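Local coordinates for protein monooxygenase (Agrobacterium tumefaciens, PDB 2I7G) that probably acts as a flavin-dependent, luciferase-like monooxygenase with a TIM-barrel fold, at residues R96-S102 with R126-G132; V103-D107 with Y140-Y145; F233-H237 with L250-I254. One frame throughout, in Å; residues are numbered along the deposited sequence.

Interaction 1 (R96-S102 with R126-G132)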
loop_
_atom_site.group_PDB
_atom_site.type_symbol
_atom_site.label_atom_id
_atom_site.label_comp_id
_atom_site.label_asym_id
_atom_site.label_seq_id
_atom_site.Cartn_x
_atom_site.Cartn_y
_atom_site.Cartn_z
ATOM N N ARG B 96 16.453 -5.135 -2.359
ATOM C CA ARG B 96 15.847 -3.833 -2.354
ATOM C C ARG B 96 14.556 -3.842 -3.150
ATOM O O ARG B 96 14.400 -4.613 -4.111
ATOM C CB ARG B 96 16.837 -2.770 -2.785
ATOM C CG ARG B 96 18.002 -2.740 -1.744
ATOM C CD ARG B 96 18.942 -1.602 -1.868
ATOM N NE ARG B 96 18.263 -0.323 -1.814
ATOM C CZ ARG B 96 18.106 0.392 -0.702
ATOM N NH1 ARG B 96 18.562 -0.046 0.482
ATOM N NH2 ARG B 96 17.471 1.542 -0.781
ATOM N N LEU B 97 13.627 -2.995 -2.748
ATOM C CA LEU B 97 12.241 -3.083 -3.254
ATOM C C LEU B 97 11.833 -1.737 -3.861
ATOM O O LEU B 97 11.744 -0.711 -3.129
ATOM C CB LEU B 97 11.293 -3.426 -2.086
ATOM C CG LEU B 97 11.534 -4.840 -1.469
ATOM C CD1 LEU B 97 10.749 -4.929 -0.149
ATOM C CD2 LEU B 97 11.162 -5.968 -2.444
ATOM N N THR B 98 11.586 -1.720 -5.162
ATOM C CA THR B 98 11.368 -0.407 -5.846
ATOM C C THR B 98 10.125 -0.452 -6.732
ATOM O O THR B 98 9.752 -1.512 -7.254
ATOM C CB THR B 98 12.608 0.050 -6.695
ATOM O OG1 THR B 98 12.390 1.337 -7.290
ATOM C CG2 THR B 98 12.944 -0.963 -7.815
ATOM N N SER B 99 9.498 0.699 -6.922
ATOM C CA SER B 99 8.601 0.804 -8.097
ATOM C C SER B 99 9.472 0.837 -9.390
ATOM O O SER B 99 10.659 1.163 -9.339
ATOM C CB SER B 99 7.711 2.040 -8.004
ATOM O OG SER B 99 8.479 3.218 -7.820
ATOM N N ALA B 100 8.872 0.515 -10.528
ATOM C CA ALA B 100 9.589 0.487 -11.819
ATOM C C ALA B 100 8.544 0.482 -12.953
ATOM O O ALA B 100 8.479 -0.477 -13.710
ATOM C CB ALA B 100 10.520 -0.803 -11.879
ATOM N N VAL B 101 7.704 1.522 -13.054
ATOM C CA VAL B 101 7.900 2.833 -12.391
ATOM C C VAL B 101 6.634 3.234 -11.649
ATOM O O VAL B 101 5.561 2.625 -11.835
ATOM C CB VAL B 101 8.202 3.983 -13.434
ATOM C CG1 VAL B 101 9.378 3.568 -14.302
ATOM C CG2 VAL B 101 6.971 4.248 -14.324
ATOM N N SER B 102 6.782 4.215 -10.783
ATOM C CA SER B 102 5.685 4.988 -10.207
ATOM C C SER B 102 5.370 6.070 -11.256
ATOM O O SER B 102 6.257 6.840 -11.629
ATOM C CB SER B 102 6.149 5.650 -8.916
ATOM O OG SER B 102 6.231 4.719 -7.846
ATOM N N ARG B 126 14.852 -0.767 2.972
ATOM C CA ARG B 126 15.125 -1.349 1.633
ATOM C C ARG B 126 14.258 -0.770 0.469
ATOM O O ARG B 126 14.367 -1.260 -0.702
ATOM C CB ARG B 126 14.968 -2.855 1.688
ATOM C CG ARG B 126 16.108 -3.563 2.393
ATOM C CD ARG B 126 15.928 -5.036 2.491
ATOM N NE ARG B 126 14.767 -5.462 3.282
ATOM C CZ ARG B 126 13.830 -6.325 2.866
ATOM N NH1 ARG B 126 13.834 -6.871 1.636
ATOM N NH2 ARG B 126 12.848 -6.634 3.718
ATOM N N ALA B 127 13.448 0.268 0.750
ATOM C CA ALA B 127 12.548 0.831 -0.278
ATOM C C ALA B 127 13.214 1.880 -1.180
ATOM O O ALA B 127 14.128 2.623 -0.740
ATOM C CB ALA B 127 11.229 1.430 0.361
ATOM N N GLU B 128 12.707 1.952 -2.415
ATOM C CA GLU B 128 13.091 2.995 -3.371
ATOM C C GLU B 128 11.899 3.310 -4.263
ATOM O O GLU B 128 10.940 2.485 -4.423
ATOM C CB GLU B 128 14.276 2.535 -4.272
ATOM C CG GLU B 128 15.503 2.030 -3.540
ATOM C CD GLU B 128 16.643 1.723 -4.477
ATOM O OE1 GLU B 128 16.436 1.780 -5.721
ATOM O OE2 GLU B 128 17.729 1.405 -3.951
ATOM N N ILE B 129 11.953 4.509 -4.837
ATOM C CA ILE B 129 10.942 4.949 -5.808
ATOM C C ILE B 129 11.657 5.170 -7.141
ATOM O O ILE B 129 12.701 5.838 -7.170
ATOM C CB ILE B 129 10.287 6.303 -5.373
ATOM C CG1 ILE B 129 9.536 6.128 -4.039
ATOM C CG2 ILE B 129 9.370 6.807 -6.522
ATOM C CD1 ILE B 129 9.170 7.507 -3.340
HETATM N N MSE B 130 11.118 4.604 -8.228
HETATM C CA MSE B 130 11.603 4.971 -9.566
HETATM C C MSE B 130 10.458 5.662 -10.282
HETATM O O MSE B 130 9.422 5.037 -10.581
HETATM C CB MSE B 130 12.105 3.747 -10.344
HETATM C CG MSE B 130 12.597 4.127 -11.720
HETATM SE SE MSE B 130 12.858 2.506 -12.843
HETATM C CE MSE B 130 13.612 1.254 -11.551
ATOM N N ALA B 131 10.610 6.969 -10.475
ATOM C CA ALA B 131 9.524 7.770 -11.040
ATOM C C ALA B 131 9.727 7.908 -12.553
ATOM O O ALA B 131 10.850 8.163 -13.031
ATOM C CB ALA B 131 9.508 9.116 -10.403
ATOM N N GLY B 132 8.653 7.766 -13.301
ATOM C CA GLY B 132 8.748 7.974 -14.733
ATOM C C GLY B 132 7.411 8.100 -15.423
ATOM O O GLY B 132 6.344 8.057 -14.796
HETATM O O HOH W 1 14.829 2.260 -7.981
#

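Interaction 2 (V103-D107 with Y140-Y145)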
loop_
_atom_site.group_PDB
_atom_site.type_symbol
_atom_site.label_atom_id
_atom_site.label_comp_id
_atom_site.label_asym_id
_atom_site.label_seq_id
_atom_site.Cartn_x
_atom_site.Cartn_y
_atom_site.Cartn_z
ATOM N N VAL B 103 4.133 6.129 -11.758
ATOM C CA VAL B 103 3.764 7.195 -12.717
ATOM C C VAL B 103 3.425 8.430 -11.852
ATOM O O VAL B 103 2.255 8.763 -11.565
ATOM C CB VAL B 103 2.614 6.778 -13.663
ATOM C CG1 VAL B 103 2.336 7.903 -14.688
ATOM C CG2 VAL B 103 2.993 5.451 -14.393
ATOM N N LEU B 104 4.488 9.093 -11.422
ATOM C CA LEU B 104 4.363 10.120 -10.406
ATOM C C LEU B 104 3.440 11.290 -10.848
ATOM O O LEU B 104 2.700 11.851 -10.012
ATOM C CB LEU B 104 5.761 10.627 -10.043
ATOM C CG LEU B 104 5.783 11.692 -8.947
ATOM C CD1 LEU B 104 5.178 11.124 -7.621
ATOM C CD2 LEU B 104 7.251 12.164 -8.747
ATOM N N SER B 105 3.506 11.655 -12.130
ATOM C CA SER B 105 2.728 12.803 -12.644
ATOM C C SER B 105 1.243 12.723 -12.312
ATOM O O SER B 105 0.611 13.754 -12.093
ATOM C CB SER B 105 2.888 12.964 -14.153
ATOM O OG SER B 105 4.205 13.333 -14.471
ATOM N N SER B 106 0.706 11.501 -12.267
ATOM C CA SER B 106 -0.729 11.299 -12.049
ATOM C C SER B 106 -1.074 10.903 -10.616
ATOM O O SER B 106 -2.214 10.583 -10.340
ATOM C CB SER B 106 -1.351 10.333 -13.085
ATOM O OG SER B 106 -0.480 9.255 -13.319
ATOM N N ASP B 107 -0.101 11.013 -9.708
ATOM C CA ASP B 107 -0.330 10.573 -8.320
ATOM C C ASP B 107 -0.113 11.767 -7.380
ATOM O O ASP B 107 0.278 12.878 -7.807
ATOM C CB ASP B 107 0.557 9.367 -7.974
ATOM C CG ASP B 107 -0.093 8.405 -6.880
ATOM O OD1 ASP B 107 -0.986 8.823 -6.059
ATOM O OD2 ASP B 107 0.333 7.215 -6.847
ATOM N N TYR B 140 -3.805 8.681 -17.823
ATOM C CA TYR B 140 -4.156 10.038 -17.376
ATOM C C TYR B 140 -5.671 10.313 -17.266
ATOM O O TYR B 140 -6.098 11.052 -16.376
ATOM C CB TYR B 140 -3.522 11.072 -18.311
ATOM C CG TYR B 140 -2.259 11.738 -17.804
ATOM C CD1 TYR B 140 -1.396 11.091 -16.912
ATOM C CD2 TYR B 140 -1.906 13.013 -18.253
ATOM C CE1 TYR B 140 -0.242 11.712 -16.458
ATOM C CE2 TYR B 140 -0.748 13.636 -17.817
ATOM C CZ TYR B 140 0.075 12.978 -16.918
ATOM O OH TYR B 140 1.222 13.592 -16.486
ATOM N N PRO B 141 -6.489 9.760 -18.197
ATOM C CA PRO B 141 -7.939 9.994 -18.095
ATOM C C PRO B 141 -8.553 9.498 -16.789
ATOM O O PRO B 141 -9.558 10.038 -16.339
ATOM C CB PRO B 141 -8.499 9.178 -19.260
ATOM C CG PRO B 141 -7.434 9.141 -20.228
ATOM C CD PRO B 141 -6.186 8.972 -19.418
ATOM N N LEU B 142 -7.951 8.489 -16.175
ATOM C CA LEU B 142 -8.501 7.956 -14.924
ATOM C C LEU B 142 -8.338 8.946 -13.773
ATOM O O LEU B 142 -9.132 8.956 -12.823
ATOM C CB LEU B 142 -7.834 6.601 -14.587
ATOM C CG LEU B 142 -8.245 5.863 -13.307
ATOM C CD1 LEU B 142 -9.795 5.751 -13.178
ATOM C CD2 LEU B 142 -7.499 4.473 -13.181
ATOM N N PHE B 143 -7.300 9.776 -13.860
ATOM C CA PHE B 143 -6.961 10.710 -12.779
ATOM C C PHE B 143 -7.275 12.182 -13.092
ATOM O O PHE B 143 -6.980 13.080 -12.306
ATOM C CB PHE B 143 -5.505 10.427 -12.299
ATOM C CG PHE B 143 -5.335 9.019 -11.769
ATOM C CD1 PHE B 143 -5.906 8.667 -10.543
ATOM C CD2 PHE B 143 -4.692 8.020 -12.531
ATOM C CE1 PHE B 143 -5.820 7.341 -10.055
ATOM C CE2 PHE B 143 -4.605 6.689 -12.041
ATOM C CZ PHE B 143 -5.166 6.363 -10.806
ATOM N N GLY B 144 -7.923 12.408 -14.225
ATOM C CA GLY B 144 -8.484 13.708 -14.546
ATOM C C GLY B 144 -7.517 14.709 -15.137
ATOM O O GLY B 144 -7.823 15.907 -15.172
ATOM N N TYR B 145 -6.373 14.232 -15.638
ATOM C CA TYR B 145 -5.336 15.139 -16.180
ATOM C C TYR B 145 -5.495 15.396 -17.687
ATOM O O TYR B 145 -6.303 14.741 -18.350
ATOM C CB TYR B 145 -3.914 14.649 -15.787
ATOM C CG TYR B 145 -3.682 14.691 -14.285
ATOM C CD1 TYR B 145 -3.559 15.913 -13.614
ATOM C CD2 TYR B 145 -3.608 13.516 -13.529
ATOM C CE1 TYR B 145 -3.363 15.964 -12.231
ATOM C CE2 TYR B 145 -3.430 13.561 -12.130
ATOM C CZ TYR B 145 -3.288 14.784 -11.499
ATOM O OH TYR B 145 -3.119 14.857 -10.116
HETATM O O HOH W 2 -4.063 12.201 -8.861
#

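Interaction 3 (F233-H237 with L250-I254)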
loop_
_atom_site.group_PDB
_atom_site.type_symbol
_atom_site.label_atom_id
_atom_site.label_comp_id
_atom_site.label_asym_id
_atom_site.label_seq_id
_atom_site.Cartn_x
_atom_site.Cartn_y
_atom_site.Cartn_z
ATOM N N PHE B 233 23.971 8.529 -21.776
ATOM C CA PHE B 233 24.645 8.639 -20.482
ATOM C C PHE B 233 25.717 9.755 -20.511
ATOM O O PHE B 233 25.974 10.367 -19.474
ATOM C CB PHE B 233 25.265 7.323 -20.045
ATOM C CG PHE B 233 24.253 6.349 -19.486
ATOM C CD1 PHE B 233 23.014 6.807 -19.027
ATOM C CD2 PHE B 233 24.546 5.008 -19.387
ATOM C CE1 PHE B 233 22.063 5.907 -18.504
ATOM C CE2 PHE B 233 23.608 4.097 -18.862
ATOM C CZ PHE B 233 22.387 4.545 -18.416
ATOM N N ASP B 234 26.335 9.988 -21.687
ATOM C CA ASP B 234 27.179 11.185 -21.901
ATOM C C ASP B 234 26.438 12.448 -21.530
ATOM O O ASP B 234 26.957 13.317 -20.833
ATOM C CB ASP B 234 27.621 11.352 -23.390
ATOM C CG ASP B 234 28.673 10.351 -23.827
ATOM O OD1 ASP B 234 29.140 9.569 -22.966
ATOM O OD2 ASP B 234 29.053 10.372 -25.050
ATOM N N LEU B 235 25.224 12.564 -22.048
ATOM C CA LEU B 235 24.423 13.742 -21.848
ATOM C C LEU B 235 24.030 13.923 -20.382
ATOM O O LEU B 235 24.045 15.041 -19.867
ATOM C CB LEU B 235 23.194 13.638 -22.717
ATOM C CG LEU B 235 22.206 14.777 -22.802
ATOM C CD1 LEU B 235 22.881 16.025 -23.394
ATOM C CD2 LEU B 235 21.105 14.269 -23.712
ATOM N N TYR B 236 23.660 12.816 -19.721
ATOM C CA TYR B 236 23.423 12.800 -18.271
ATOM C C TYR B 236 24.626 13.381 -17.491
ATOM O O TYR B 236 24.475 14.287 -16.674
ATOM C CB TYR B 236 23.192 11.339 -17.870
ATOM C CG TYR B 236 23.052 11.085 -16.410
ATOM C CD1 TYR B 236 21.994 11.637 -15.688
ATOM C CD2 TYR B 236 23.984 10.279 -15.741
ATOM C CE1 TYR B 236 21.836 11.392 -14.301
ATOM C CE2 TYR B 236 23.862 10.036 -14.371
ATOM C CZ TYR B 236 22.774 10.582 -13.658
ATOM O OH TYR B 236 22.632 10.318 -12.319
ATOM N N HIS B 237 25.808 12.831 -17.734
ATOM C CA HIS B 237 27.014 13.267 -17.017
ATOM C C HIS B 237 27.398 14.698 -17.370
ATOM O O HIS B 237 27.861 15.442 -16.501
ATOM C CB HIS B 237 28.183 12.303 -17.274
ATOM C CG HIS B 237 27.950 10.919 -16.735
ATOM N ND1 HIS B 237 27.775 10.665 -15.393
ATOM C CD2 HIS B 237 27.886 9.717 -17.356
ATOM C CE1 HIS B 237 27.578 9.371 -15.212
ATOM N NE2 HIS B 237 27.635 8.773 -16.387
ATOM N N LEU B 250 25.615 10.565 -8.640
ATOM C CA LEU B 250 25.150 10.058 -9.912
ATOM C C LEU B 250 25.212 8.536 -9.915
ATOM O O LEU B 250 26.214 7.926 -9.500
ATOM C CB LEU B 250 25.927 10.682 -11.069
ATOM C CG LEU B 250 26.080 12.214 -11.026
ATOM C CD1 LEU B 250 26.934 12.689 -12.188
ATOM C CD2 LEU B 250 24.708 12.903 -10.987
ATOM N N ARG B 251 24.115 7.922 -10.343
ATOM C CA ARG B 251 24.019 6.462 -10.485
ATOM C C ARG B 251 23.279 6.218 -11.783
ATOM O O ARG B 251 22.386 6.994 -12.151
ATOM C CB ARG B 251 23.241 5.805 -9.326
ATOM C CG ARG B 251 23.757 6.080 -7.897
ATOM C CD ARG B 251 24.882 5.130 -7.513
ATOM N NE ARG B 251 25.386 5.397 -6.170
ATOM C CZ ARG B 251 26.396 6.217 -5.891
ATOM N NH1 ARG B 251 26.776 6.394 -4.632
ATOM N NH2 ARG B 251 27.033 6.860 -6.864
ATOM N N THR B 252 23.646 5.147 -12.485
ATOM C CA THR B 252 22.951 4.801 -13.709
ATOM C C THR B 252 22.540 3.340 -13.685
ATOM O O THR B 252 23.244 2.463 -13.144
ATOM C CB THR B 252 23.822 5.103 -14.961
ATOM O OG1 THR B 252 25.048 4.373 -14.860
ATOM C CG2 THR B 252 24.138 6.642 -15.086
ATOM N N SER B 253 21.413 3.059 -14.316
ATOM C CA SER B 253 20.936 1.696 -14.469
ATOM C C SER B 253 20.528 1.529 -15.938
ATOM O O SER B 253 20.119 2.500 -16.630
ATOM C CB SER B 253 19.686 1.482 -13.569
ATOM O OG SER B 253 19.259 0.143 -13.682
ATOM N N ILE B 254 20.602 0.294 -16.412
ATOM C CA ILE B 254 19.893 -0.038 -17.652
ATOM C C ILE B 254 18.788 -1.045 -17.338
ATOM O O ILE B 254 18.975 -1.978 -16.530
ATOM C CB ILE B 254 20.822 -0.494 -18.800
ATOM C CG1 ILE B 254 21.485 -1.856 -18.488
ATOM C CG2 ILE B 254 21.862 0.648 -19.167
ATOM C CD1 ILE B 254 22.398 -2.396 -19.628
#

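Interaction 1 (R96-S102 with R126-G132)
Strand 96-99 runs beside strand 127-131 in the same direction, L97 facing A127 and T98 facing E128; the short axes approach to 4.7 Å at 27°. L97 bonds to two partners, its N to R126 O (2.8 Å) and its O to E128 N (2.9 Å), whereas S99 N to E128 O is weak. Beyond S99 the register slips by one residue, and a side chain bridges the gap: with chi1 at 55°, S99 OG sits between its own backbone N and carbonyl carbon and accepts from M130 N (3.0 Å), while also sharing a hydrogen bond with S102 OG. Pairing then resumes through S102 N to M130 O (2.8 Å) and G132 N to S102 O (3.1 Å). With helix 109-122 these strands form a beta-alpha-beta unit of the TIM barrel, and the cis A100-V101 peptide recalls the non-prolyl cis bond of bacterial luciferase. At the opposite end R96 crosses E128 nearly perpendicularly, the guanidinium and carboxylate planes 47° apart, in a salt bridge from NE to OE2 (2.8 Å). E128 OE1 binds R329 and, through a water, T98 OG1. V101 CG1 touches the selenium (SE) of M130, a selenomethionine, at 3.9 Å.

Interaction 2 (V103-D107 with Y140-Y145)
S106 O is gripped by two donors: a water at 2.9 Å, and NH2 of R111 of the second subunit. The same water lies 3.1 Å from Y145 OH, so it links the two segments; that hydroxyl also bonds to K157, whose NZ reaches S105 O and D107 O as well.

Three rings pack against S106. Y145 brings its CE2 corner to S106 CA, at 3.5 Å. Y140 meets the side chain instead, with CE1 3.8 Å from S106 CB, while F143 turns its CG toward S106 O. The hydroxyl of Y140 lies beside S105 CB at the edge of the ring; it is buried and has no hydrogen-bond partner in the model, a tentative reading because S105 and Y140 each have two modelled conformers. Y145 is held on both sides, with S105 O 4.0 Å above one face of its ring and F143 O 3.5 Å above the other, each displaced toward the rim. Y145 CB in turn rests 3.6 Å over one face of the Y140 ring. Backbone geometry explains this clustering: the positive phi of G144 (83°) ends the helical run and turns the chain so that Y145 comes back beside Y140. Y140 O then accepts from F143 N and Y145 N, which arrive from opposite faces of its carbonyl plane.

Around these rings, helix 150-166 packs Y150 and L153 against Y140. The contact therefore joins the loop between strand 96-99 and helix 109-122 to the end of helix 136-143, with the dimer partner bordering it.

Interaction 3 (F233-H237 with L250-I254)
F233, Y236 and T252 bury the most surface here, and T252 is the residue that both rings address. Its CB stands over one face of F233, 4.0 Å from the ring centroid and 20° off the normal, which meets the geometry of a CH-pi contact. T252 chi1 of 58° sets OG1 between the backbone N and the carbonyl carbon and swings the methyl CG2 to the position beside the N; from there CG2 touches Y236 CE2 at 3.5 Å and F233 CD1 at 4.1 Å.

F233 also reaches further along the strand. At its edge, in the ring plane, CZ comes 3.5 Å from S253 O, and CE2 packs 3.9 Å from I254 CG2. Y236 extends toward the start of the other segment, its CG anti to the backbone N (chi1 175°). There it slides past L250 in the opposite direction, CE2 lying 3.9 Å from L250 CB, and H237 ND1 approaches L250 CD1 to the same distance. R251 N donates a weak bond to Y236 OH at 3.4 Å; the stronger partner of that hydroxyl is L215 O.

Helix 230-242 here covers the outer side of the barrel in the beta-alpha-beta unit of strands 217-220 and 252-260, its short segment running nearly antiparallel to the strand. V217 and L219 touch these rings from the neighbouring strand. With a single weak hydrogen bond across a mainly apolar and aromatic interface, cohesion probably rests chiefly on burial and ring contacts.

How the interactions relate
Interactions 1 and 2 are contiguous in chain and space: strand 127-131 leads into helix 136-143, and residues 103-107 directly follow 96-102. Their centres lie about 18 Å apart, yet they touch, G132 O reaching V103 CG1 at 4.0 Å and A131 CB reaching L104 CB at 4.1 Å. Interaction 3 packs a helix on another strand of the same parallel sheet; its nearest atoms are about 6 Å from interaction 1 and about 16 Å from interaction 2. A bound sulfate, probably from the crystallisation liquor, lies about 6 Å from the side-chain position of G132. It sits near the C-terminal strand ends, where TIM-barrel enzymes carry their active sites; interaction 3 involves the N-terminal start of strand 252-260.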